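Alpha-ketoglutarate-dependent non-heme iron oxygenase EasH (Aspergillus japonicus, PDB 5M0T) is a non-heme iron(II)- and 2-oxoglutarate-dependent oxygenase of the phytanoyl-CoA dioxygenase family, involved in the biosynthesis of the ergot alkaloid cycloclavine. Local coordinates at residues A[37-42]-A[199-204]; A[45-50]-A[84-89]; A[73-78]-A[119-124]; A[158-163]-A[220-225]. All coordinates share one frame; numbering follows the deposited sequence.

Contact 1 of 4, residues A[37-42]-A[199-204]; sequences EGFMSA and GDAVLF. With ZN (zinc ion), chain G.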
# COMPACT_ATOMS: atom_id res chain seq x y z
N GLU A 37 24.26 -14.15 12.38
CA GLU A 37 24.58 -15.56 12.60
C GLU A 37 23.46 -16.22 13.38
O GLU A 37 23.06 -15.72 14.44
CB GLU A 37 25.91 -15.75 13.35
CG GLU A 37 27.15 -15.36 12.55
CD GLU A 37 27.38 -16.22 11.32
OE1 GLU A 37 27.11 -17.44 11.36
OE2 GLU A 37 27.85 -15.68 10.30
N GLY A 38 22.94 -17.31 12.83
CA GLY A 38 21.92 -18.10 13.50
C GLY A 38 20.58 -17.40 13.59
O GLY A 38 19.92 -17.50 14.61
N PHE A 39 20.19 -16.70 12.53
CA PHE A 39 18.86 -16.07 12.50
C PHE A 39 17.79 -17.14 12.67
O PHE A 39 16.88 -17.00 13.47
CB PHE A 39 18.67 -15.27 11.20
CG PHE A 39 17.29 -14.69 11.04
CD1 PHE A 39 16.84 -13.69 11.91
CD2 PHE A 39 16.43 -15.16 10.05
CE1 PHE A 39 15.57 -13.17 11.79
CE2 PHE A 39 15.15 -14.65 9.92
CZ PHE A 39 14.72 -13.66 10.79
N MET A 40 17.92 -18.22 11.90
CA MET A 40 17.15 -19.44 12.08
C MET A 40 18.10 -20.52 12.55
O MET A 40 19.27 -20.54 12.14
CB MET A 40 16.49 -19.85 10.77
CG MET A 40 15.35 -18.93 10.34
SD MET A 40 14.66 -19.35 8.73
CE MET A 40 14.04 -21.01 8.97
N SER A 41 17.63 -21.41 13.41
CA SER A 41 18.42 -22.58 13.82
C SER A 41 18.48 -23.62 12.70
O SER A 41 17.71 -23.58 11.73
CB SER A 41 17.81 -23.24 15.06
OG SER A 41 16.51 -23.73 14.77
N ALA A 42 19.40 -24.57 12.86
CA ALA A 42 19.53 -25.70 11.93
C ALA A 42 18.23 -26.49 11.83
O ALA A 42 17.81 -26.86 10.73
CB ALA A 42 20.67 -26.61 12.36
N GLY A 199 20.80 -21.11 7.96
CA GLY A 199 20.22 -20.44 9.12
C GLY A 199 20.75 -19.05 9.38
O GLY A 199 20.04 -18.22 9.97
N ASP A 200 21.99 -18.78 8.97
CA ASP A 200 22.53 -17.41 8.94
C ASP A 200 21.71 -16.62 7.94
O ASP A 200 21.20 -17.19 6.98
CB ASP A 200 24.03 -17.38 8.58
CG ASP A 200 24.93 -18.06 9.65
OD1 ASP A 200 24.45 -18.28 10.78
OD2 ASP A 200 26.10 -18.38 9.36
N ALA A 201 21.56 -15.32 8.19
CA ALA A 201 20.78 -14.45 7.32
C ALA A 201 21.55 -13.20 7.04
O ALA A 201 22.22 -12.70 7.94
CB ALA A 201 19.45 -14.11 7.95
N VAL A 202 21.50 -12.71 5.80
CA VAL A 202 22.06 -11.40 5.50
C VAL A 202 20.88 -10.41 5.56
O VAL A 202 19.85 -10.63 4.92
CB VAL A 202 22.91 -11.36 4.20
CG1 VAL A 202 22.09 -11.59 2.93
CG2 VAL A 202 23.64 -10.03 4.10
N LEU A 203 21.05 -9.36 6.37
CA LEU A 203 20.00 -8.37 6.63
C LEU A 203 20.38 -7.05 5.96
O LEU A 203 21.45 -6.52 6.25
CB LEU A 203 19.87 -8.13 8.13
CG LEU A 203 18.73 -7.21 8.55
CD1 LEU A 203 17.39 -7.91 8.34
CD2 LEU A 203 18.89 -6.73 9.98
N PHE A 204 19.53 -6.52 5.07
CA PHE A 204 19.78 -5.23 4.43
C PHE A 204 18.50 -4.42 4.20
O PHE A 204 17.42 -4.98 4.05
CB PHE A 204 20.58 -5.39 3.13
CG PHE A 204 19.99 -6.37 2.15
CD1 PHE A 204 19.07 -5.95 1.20
CD2 PHE A 204 20.37 -7.71 2.16
CE1 PHE A 204 18.53 -6.86 0.29
CE2 PHE A 204 19.83 -8.62 1.25
CZ PHE A 204 18.92 -8.19 0.31
ZN ZN G . 27.99 -18.47 9.92
O HOH W 1 27.33 -20.19 10.68
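Glu37 and Asp200 meet at a zinc ion, where strand 33-37 ends and strand 201-205 is about to begin; the two are antiparallel neighbours in the large sheet of a cupin-type double-stranded beta-helix. Each carboxylate gives the metal one oxygen, Glu37 OE1 and Asp200 OD2 both lying 2.0 Å from the zinc, and a water is a third ligand. The carboxylates cross with their planes 78° apart. Glu37 OE1 and Asp200 OD2 are 2.4 Å from each other, a very short separation between two acceptors that share one cation. A bend in the glutamate chain (chi2 -64°) turns its CD toward the aspartate. The second shell fixes both acids. Glu37 OE2 forms a salt bridge with Arg14, Asp200 OD2 also accepts from Asn197 N, and Asp200 OD1 receives Gly38 N at 2.7 Å on its anti side, somewhat out of the carboxylate plane. With OD2 on the metal and OD1 on Gly38 N, rotation of the carboxylate is probably restricted. Gly38, with positive backbone angles, takes the chain out of its strand, and the loop then runs alongside Gly199. There Met40 N donates to Gly199 O at 2.9 Å in a nearly straight bond (170°), and Gly199 CA in turn lies 3.2 Å from Met40 O. This zinc is separate from the iron held by His132, Glu134 and His210. Beyond the turn, Phe39 CB packs on Ala201 CB at 3.5 Å, while the phenylalanine ring meets that of Phe155.

Contact 2 of 4, residues A[45-50]-A[84-89]; sequences VRRFNG and SKLFRD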
# COMPACT_ATOMS: atom_id res chain seq x y z
N VAL A 45 15.66 -24.64 9.74
CA VAL A 45 16.00 -24.71 8.32
C VAL A 45 15.56 -26.06 7.73
O VAL A 45 14.94 -26.10 6.66
CB VAL A 45 17.51 -24.45 8.08
CG1 VAL A 45 17.92 -24.76 6.63
CG2 VAL A 45 17.85 -23.00 8.42
N ARG A 46 15.88 -27.15 8.44
CA ARG A 46 15.45 -28.50 8.04
C ARG A 46 13.93 -28.60 7.87
O ARG A 46 13.46 -29.06 6.83
CB ARG A 46 15.93 -29.56 9.05
N ARG A 47 13.19 -28.16 8.88
CA ARG A 47 11.72 -28.21 8.84
C ARG A 47 11.12 -27.29 7.78
O ARG A 47 10.20 -27.70 7.07
CB ARG A 47 11.10 -27.92 10.22
CG ARG A 47 11.10 -29.13 11.15
CD ARG A 47 10.37 -28.85 12.46
NE ARG A 47 11.03 -27.80 13.24
CZ ARG A 47 10.51 -26.61 13.57
NH1 ARG A 47 9.27 -26.26 13.22
NH2 ARG A 47 11.23 -25.76 14.29
N PHE A 48 11.64 -26.07 7.65
CA PHE A 48 11.19 -25.16 6.59
C PHE A 48 11.43 -25.76 5.20
O PHE A 48 10.53 -25.79 4.38
CB PHE A 48 11.87 -23.79 6.71
CG PHE A 48 11.33 -22.76 5.75
CD1 PHE A 48 10.02 -22.33 5.86
CD2 PHE A 48 12.13 -22.22 4.75
CE1 PHE A 48 9.51 -21.39 4.98
CE2 PHE A 48 11.63 -21.28 3.88
CZ PHE A 48 10.32 -20.86 3.99
N ASN A 49 12.65 -26.25 4.96
CA ASN A 49 12.96 -26.97 3.71
C ASN A 49 12.01 -28.13 3.43
O ASN A 49 11.53 -28.26 2.31
CB ASN A 49 14.42 -27.46 3.69
CG ASN A 49 15.41 -26.35 3.36
OD1 ASN A 49 15.09 -25.40 2.64
ND2 ASN A 49 16.62 -26.46 3.90
N GLY A 50 11.72 -28.95 4.45
CA GLY A 50 10.75 -30.03 4.34
C GLY A 50 9.39 -29.57 3.82
O GLY A 50 8.83 -30.17 2.91
N SER A 84 3.62 -22.70 4.25
CA SER A 84 4.51 -22.98 5.39
C SER A 84 3.94 -22.56 6.75
O SER A 84 3.78 -21.37 7.03
CB SER A 84 5.86 -22.30 5.18
OG SER A 84 6.75 -22.61 6.24
N LYS A 85 3.66 -23.56 7.58
CA LYS A 85 3.23 -23.36 8.97
C LYS A 85 4.33 -22.67 9.77
O LYS A 85 4.04 -21.78 10.58
CB LYS A 85 2.86 -24.71 9.61
CG LYS A 85 2.11 -24.61 10.94
CD LYS A 85 1.65 -25.99 11.40
CE LYS A 85 1.24 -25.98 12.87
NZ LYS A 85 0.31 -24.87 13.20
N LEU A 86 5.57 -23.08 9.54
CA LEU A 86 6.72 -22.47 10.19
C LEU A 86 6.84 -20.97 9.86
O LEU A 86 7.22 -20.17 10.71
CB LEU A 86 8.00 -23.23 9.82
CG LEU A 86 9.30 -22.84 10.55
CD1 LEU A 86 10.19 -24.07 10.76
CD2 LEU A 86 10.07 -21.71 9.84
N PHE A 87 6.49 -20.59 8.63
CA PHE A 87 6.46 -19.17 8.24
C PHE A 87 5.37 -18.43 9.04
O PHE A 87 5.63 -17.43 9.70
CB PHE A 87 6.21 -19.03 6.74
CG PHE A 87 6.39 -17.65 6.22
CD1 PHE A 87 5.37 -16.72 6.31
CD2 PHE A 87 7.59 -17.29 5.63
CE1 PHE A 87 5.55 -15.43 5.85
CE2 PHE A 87 7.77 -16.01 5.15
CZ PHE A 87 6.76 -15.07 5.27
N ARG A 88 4.15 -18.95 8.94
CA ARG A 88 3.00 -18.37 9.62
C ARG A 88 3.18 -18.19 11.13
O ARG A 88 2.84 -17.14 11.64
CB ARG A 88 1.76 -19.23 9.36
CG ARG A 88 1.22 -19.13 7.94
CD ARG A 88 -0.18 -19.72 7.86
NE ARG A 88 -0.23 -21.13 8.26
CZ ARG A 88 0.13 -22.17 7.51
NH1 ARG A 88 0.63 -22.00 6.28
NH2 ARG A 88 0.02 -23.39 8.01
N ASP A 89 3.72 -19.20 11.81
CA ASP A 89 3.74 -19.28 13.29
C ASP A 89 5.07 -18.88 13.94
O ASP A 89 5.06 -18.24 14.98
CB ASP A 89 3.41 -20.70 13.75
CG ASP A 89 2.04 -21.17 13.31
OD1 ASP A 89 1.29 -20.41 12.66
OD2 ASP A 89 1.71 -22.34 13.62
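Leu86 divides its two methyl groups between neighbouring residues of the other helix, CD1 going to Arg47 and CD2 to Phe48. Its CG stands anti to the backbone N (chi1 -173°), and the side chain crosses those of Arg47 and Phe48 at about a right angle. Leu86 CD1 sits over one face of the guanidinium, 3.4 Å from Arg47 NH1, so a methyl covers the flat of a group whose rim is taken up by acids: Arg47 NE pairs with Asp43 and NH1 with Glu90. Leu86 CD2 rests 4.0 Å from Phe48 CD1. The Phe48 ring also meets Ser84, whose OG comes in at the ring edge, close to its plane, 3.3 Å from Phe48 CE1, and Phe48 CE1 lies 4.4 Å from Phe87 CB. Helices 42-52 and 85-91 thus pack on each other at the flank of the beta-helix core; the axes of the segments pass 9.9 Å apart at 120°. Phe48 reaches past this interface to the large sheet, stacking on the ring of Phe225 and touching Val119. The start of helix 85-91 is held from within and from across. Ser84 is its N-cap, with OG accepting Phe87 N at 3.1 Å (N-H...O 152°). Glu51, one helical turn beyond Arg47, takes hydrogen bonds from Lys85 N and Leu86 N and is bonded to Ser84 OG as well, which places a negative charge where the helix dipole would probably welcome it. On the outer side of the same helix Lys85 NZ forms a salt bridge with Asp89 OD2.

Contact 3 of 4, residues A[73-78]-A[119-124]; sequences GMRQLS and VLETEP. With AKG (2-oxoglutaric acid), chain D.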
# COMPACT_ATOMS: atom_id res chain seq x y z
N GLY A 73 15.27 -16.83 -14.88
CA GLY A 73 16.34 -17.81 -14.65
C GLY A 73 16.40 -18.46 -13.27
O GLY A 73 17.15 -19.43 -13.07
N MET A 74 15.63 -17.95 -12.31
CA MET A 74 15.61 -18.48 -10.94
C MET A 74 14.45 -19.46 -10.78
O MET A 74 13.43 -19.34 -11.48
CB MET A 74 15.42 -17.36 -9.93
CG MET A 74 16.63 -16.47 -9.79
SD MET A 74 16.35 -15.20 -8.54
CE MET A 74 17.99 -15.11 -7.81
N ARG A 75 14.63 -20.41 -9.86
CA ARG A 75 13.49 -21.13 -9.29
C ARG A 75 12.96 -20.28 -8.13
O ARG A 75 13.74 -19.80 -7.31
CB ARG A 75 13.93 -22.51 -8.80
CG ARG A 75 14.50 -23.41 -9.89
CD ARG A 75 14.78 -24.82 -9.39
NE ARG A 75 13.54 -25.49 -8.96
CZ ARG A 75 12.69 -26.16 -9.75
NH1 ARG A 75 12.92 -26.31 -11.06
NH2 ARG A 75 11.60 -26.70 -9.20
N GLN A 76 11.65 -20.04 -8.10
CA GLN A 76 11.04 -19.24 -7.05
C GLN A 76 9.66 -19.75 -6.62
O GLN A 76 8.88 -20.26 -7.43
CB GLN A 76 10.99 -17.74 -7.42
CG GLN A 76 9.99 -17.32 -8.52
CD GLN A 76 8.56 -17.04 -8.04
OE1 GLN A 76 8.32 -16.67 -6.89
NE2 GLN A 76 7.59 -17.21 -8.94
N LEU A 77 9.40 -19.63 -5.32
CA LEU A 77 8.07 -19.80 -4.74
C LEU A 77 7.84 -18.61 -3.83
O LEU A 77 8.71 -18.28 -3.04
CB LEU A 77 8.01 -21.09 -3.91
CG LEU A 77 6.68 -21.40 -3.19
CD1 LEU A 77 5.58 -21.71 -4.20
CD2 LEU A 77 6.88 -22.53 -2.21
N SER A 78 6.68 -17.97 -3.95
CA SER A 78 6.30 -16.83 -3.13
C SER A 78 4.93 -17.08 -2.47
O SER A 78 4.44 -18.19 -2.50
CB SER A 78 6.34 -15.57 -3.98
OG SER A 78 7.65 -15.37 -4.47
N VAL A 119 11.32 -18.31 -1.65
CA VAL A 119 12.48 -19.18 -1.69
C VAL A 119 13.06 -19.04 -3.09
O VAL A 119 12.32 -19.21 -4.07
CB VAL A 119 12.07 -20.63 -1.39
CG1 VAL A 119 13.28 -21.56 -1.44
CG2 VAL A 119 11.38 -20.68 -0.03
N LEU A 120 14.35 -18.72 -3.18
CA LEU A 120 15.02 -18.51 -4.46
C LEU A 120 16.20 -19.47 -4.61
O LEU A 120 17.23 -19.29 -3.96
CB LEU A 120 15.49 -17.05 -4.60
CG LEU A 120 14.44 -15.92 -4.59
CD1 LEU A 120 15.12 -14.57 -4.80
CD2 LEU A 120 13.33 -16.10 -5.63
N GLU A 121 16.06 -20.45 -5.50
CA GLU A 121 17.08 -21.47 -5.73
C GLU A 121 17.78 -21.21 -7.10
O GLU A 121 17.13 -21.20 -8.15
CB GLU A 121 16.42 -22.86 -5.69
CG GLU A 121 17.26 -23.96 -5.06
CD GLU A 121 16.48 -25.25 -4.82
OE1 GLU A 121 16.18 -25.93 -5.83
OE2 GLU A 121 16.18 -25.58 -3.64
N THR A 122 19.10 -21.00 -7.07
CA THR A 122 19.87 -20.77 -8.30
C THR A 122 20.58 -22.06 -8.69
O THR A 122 21.23 -22.69 -7.86
CB THR A 122 20.89 -19.62 -8.16
OG1 THR A 122 21.85 -19.95 -7.15
CG2 THR A 122 20.19 -18.33 -7.75
N GLU A 123 20.43 -22.46 -9.94
CA GLU A 123 21.04 -23.69 -10.45
C GLU A 123 22.50 -23.47 -10.85
O GLU A 123 22.95 -22.34 -10.98
CB GLU A 123 20.22 -24.20 -11.64
CG GLU A 123 18.76 -24.52 -11.29
CD GLU A 123 17.92 -24.94 -12.49
OE1 GLU A 123 18.29 -24.59 -13.63
OE2 GLU A 123 16.90 -25.64 -12.28
N PRO A 124 23.27 -24.56 -11.04
CA PRO A 124 24.60 -24.43 -11.62
C PRO A 124 24.58 -23.67 -12.95
O PRO A 124 23.72 -23.93 -13.80
CB PRO A 124 25.01 -25.88 -11.85
CG PRO A 124 24.28 -26.62 -10.78
CD PRO A 124 22.96 -25.96 -10.69
C1 AKG D . 15.99 -9.81 -5.35
O1 AKG D . 15.52 -8.68 -5.19
O2 AKG D . 15.46 -10.72 -6.13
C2 AKG D . 17.27 -10.29 -4.65
O5 AKG D . 18.05 -9.44 -4.26
C3 AKG D . 17.53 -11.75 -4.43
C4 AKG D . 18.91 -12.02 -3.85
C5 AKG D . 19.22 -13.48 -3.64
O3 AKG D . 18.22 -14.32 -3.77
O4 AKG D . 20.34 -13.84 -3.36
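Leu120 lays its CD2 methyl against Gln76 CB at 3.4 Å and holds out CD1 to the 2-oxoglutarate, 3.3 Å from its O3. Met74 SD comes to 4.0 Å from the same CD1, and Met74 lies side by side with Thr122, its CE near Thr122 CG2. Gln76 CG sits between the backbone N and the carbonyl carbon (chi1 71°), and a further bend at chi2 places CD away from Leu120; Ser78 OG donates to Gln76 OE1 at 2.8 Å, almost in line with the C=O. Leu77 and Val119 share the other face with Arg75 and Glu121. There Arg75 runs beside Glu121, with guanidinium and carboxylate planes 29° apart, but Arg75 NE stays 4.1 Å from Glu121 OE1, beyond a salt bridge; Glu121 OE2 pairs instead with Arg223. The backbones are antiparallel. Arg75 with Glu121 and Leu77 with Val119 are hydrogen-bonded pairs, and Gln76 with Leu120 is the non-hydrogen-bonded pair between them. Asp275 of the second subunit accepts a hydrogen bond from Ser78 N. Strand 75-77 is an edge strand, within this chain, of the large sheet of the double-stranded beta-helix domain; the face with Leu120 lines the 2-oxoglutarate pocket.

Contact 4 of 4, residues A[158-163]-A[220-225]; sequences ALTDFT and FLRRGF. With AKG (2-oxoglutaric acid), chain D.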
# COMPACT_ATOMS: atom_id res chain seq x y z
N ALA A 158 20.04 -17.98 4.43
CA ALA A 158 20.65 -19.08 3.71
C ALA A 158 20.00 -20.41 4.14
O ALA A 158 20.00 -20.76 5.32
CB ALA A 158 22.15 -19.11 3.96
N LEU A 159 19.44 -21.13 3.18
CA LEU A 159 18.84 -22.44 3.43
C LEU A 159 19.74 -23.59 2.99
O LEU A 159 19.42 -24.74 3.29
CB LEU A 159 17.49 -22.55 2.73
CG LEU A 159 16.41 -21.55 3.18
CD1 LEU A 159 15.14 -21.73 2.36
CD2 LEU A 159 16.13 -21.69 4.67
N THR A 160 20.80 -23.27 2.24
CA THR A 160 21.94 -24.15 2.00
C THR A 160 23.18 -23.34 2.34
O THR A 160 23.08 -22.15 2.66
CB THR A 160 22.06 -24.54 0.52
OG1 THR A 160 22.22 -23.35 -0.27
CG2 THR A 160 20.84 -25.31 0.04
N ASP A 161 24.37 -23.95 2.24
CA ASP A 161 25.62 -23.19 2.33
C ASP A 161 25.60 -22.06 1.30
O ASP A 161 25.08 -22.25 0.21
CB ASP A 161 26.87 -24.07 2.13
CG ASP A 161 27.22 -24.93 3.38
OD1 ASP A 161 27.04 -24.52 4.55
OD2 ASP A 161 27.69 -26.06 3.19
N PHE A 162 26.11 -20.90 1.69
CA PHE A 162 26.24 -19.72 0.84
C PHE A 162 27.74 -19.47 0.72
O PHE A 162 28.38 -19.15 1.73
CB PHE A 162 25.59 -18.50 1.49
CG PHE A 162 24.25 -18.11 0.93
CD1 PHE A 162 23.30 -19.06 0.58
CD2 PHE A 162 23.92 -16.78 0.80
CE1 PHE A 162 22.07 -18.69 0.07
CE2 PHE A 162 22.68 -16.39 0.30
CZ PHE A 162 21.76 -17.35 -0.07
N THR A 163 28.29 -19.61 -0.50
CA THR A 163 29.72 -19.44 -0.78
C THR A 163 29.95 -18.41 -1.90
O THR A 163 29.06 -18.16 -2.71
CB THR A 163 30.39 -20.76 -1.23
OG1 THR A 163 29.96 -21.08 -2.56
CG2 THR A 163 30.08 -21.92 -0.27
N PHE A 220 25.77 -27.73 -7.40
CA PHE A 220 25.19 -27.23 -6.15
C PHE A 220 24.02 -26.28 -6.41
O PHE A 220 24.19 -25.26 -7.11
CB PHE A 220 26.25 -26.53 -5.31
CG PHE A 220 25.90 -26.37 -3.86
CD1 PHE A 220 25.15 -25.28 -3.42
CD2 PHE A 220 26.29 -27.32 -2.92
CE1 PHE A 220 24.83 -25.14 -2.07
CE2 PHE A 220 25.97 -27.19 -1.58
CZ PHE A 220 25.25 -26.10 -1.15
N LEU A 221 22.85 -26.61 -5.85
CA LEU A 221 21.68 -25.74 -5.87
C LEU A 221 21.73 -24.86 -4.63
O LEU A 221 21.61 -25.37 -3.52
CB LEU A 221 20.38 -26.55 -5.86
CG LEU A 221 20.18 -27.51 -7.01
CD1 LEU A 221 19.45 -28.74 -6.47
CD2 LEU A 221 19.45 -26.89 -8.20
N ARG A 222 21.92 -23.57 -4.84
CA ARG A 222 22.07 -22.59 -3.76
C ARG A 222 20.69 -22.01 -3.43
O ARG A 222 20.10 -21.34 -4.26
CB ARG A 222 23.11 -21.52 -4.18
CG ARG A 222 23.23 -20.25 -3.35
CD ARG A 222 22.06 -19.32 -3.62
NE ARG A 222 22.37 -17.92 -3.57
CZ ARG A 222 21.47 -16.95 -3.73
NH1 ARG A 222 20.17 -17.21 -3.92
NH2 ARG A 222 21.88 -15.69 -3.65
N ARG A 223 20.18 -22.30 -2.23
CA ARG A 223 18.81 -21.92 -1.87
C ARG A 223 18.82 -20.79 -0.85
O ARG A 223 19.33 -20.96 0.26
CB ARG A 223 18.05 -23.12 -1.30
CG ARG A 223 16.62 -22.77 -0.90
CD ARG A 223 15.61 -23.91 -0.97
NE ARG A 223 16.13 -25.25 -0.69
CZ ARG A 223 15.36 -26.33 -0.53
NH1 ARG A 223 14.02 -26.25 -0.59
NH2 ARG A 223 15.93 -27.50 -0.28
N GLY A 224 18.28 -19.64 -1.24
CA GLY A 224 18.13 -18.49 -0.35
C GLY A 224 16.67 -18.25 -0.01
O GLY A 224 15.78 -18.78 -0.67
N PHE A 225 16.43 -17.44 1.02
CA PHE A 225 15.09 -17.19 1.55
C PHE A 225 14.92 -15.72 1.89
O PHE A 225 15.10 -15.33 3.04
CB PHE A 225 14.89 -18.11 2.77
CG PHE A 225 13.62 -17.89 3.54
CD1 PHE A 225 12.45 -17.45 2.94
CD2 PHE A 225 13.60 -18.17 4.90
CE1 PHE A 225 11.30 -17.27 3.68
CE2 PHE A 225 12.46 -17.98 5.64
CZ PHE A 225 11.30 -17.53 5.03
C1 AKG D . 15.99 -9.81 -5.35
O1 AKG D . 15.52 -8.68 -5.19
O2 AKG D . 15.46 -10.72 -6.13
C2 AKG D . 17.27 -10.29 -4.65
O5 AKG D . 18.05 -9.44 -4.26
C3 AKG D . 17.53 -11.75 -4.43
C4 AKG D . 18.91 -12.02 -3.85
C5 AKG D . 19.22 -13.48 -3.64
O3 AKG D . 18.22 -14.32 -3.77
O4 AKG D . 20.34 -13.84 -3.36
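Phe162 and Arg222 make the close-packed end of this contact: the ring tip, Phe162 CZ, lies over one face of the guanidinium, 3.6 Å from Arg222 NE, with the two planes 13° apart. The edge of that ring also meets Gly224 CA, which is 3.8 Å from Phe162 CZ. Next to it the backbones are joined through Arg223 O, which accepts Leu159 N at 2.9 Å and Thr160 N in a weak bond. Thr160 OG1, set between the backbone N and the carbonyl carbon (chi1 59°), takes Arg223 N at 3.0 Å. Leu159 CD1 fills in against Phe225 CB at 3.7 Å. The solvent side is less buried: partly exposed Phe220 meets Thr160 OG1 with its ring edge, and exposed Leu221 adds little surface, its end leading away. The Arg223 side chain runs to helix 42-52, where NH1 forms a salt bridge with Asp53. The end of Arg222 reaches 2-oxoglutarate: NH1 donates weakly to O3, and NH2 to O4 at 2.4 Å, shorter than a normal hydrogen bond and doubtful in exact length. A basic residue, arginine or lysine, binding the distal (C5) carboxylate is characteristic of the 2-oxoglutarate site of these double-stranded beta-helix oxygenases.

Contacts 1, 3 and 4 reach the same mixed sheet. Contact 1 lies at strands 33-37 and 201-205, contact 4 joins the end of strand 152-158 to strand 222-231, and contact 3 pairs strands 112-122 and 75-77 at the far edge. Centres of contacts 3 and 4 are about 10 Å apart; contacts 1 and 3 are about 19 Å apart and do not meet. Along the chain contacts 2 and 3 fall within the span of contact 1 and cross each other, and contact 4 crosses contact 1. Contacts 3 and 4 supply Leu120 and Arg222 to the co-substrate pocket, while contact 1 holds the zinc site and contact 2 packs helices against the sheet, touching all three others.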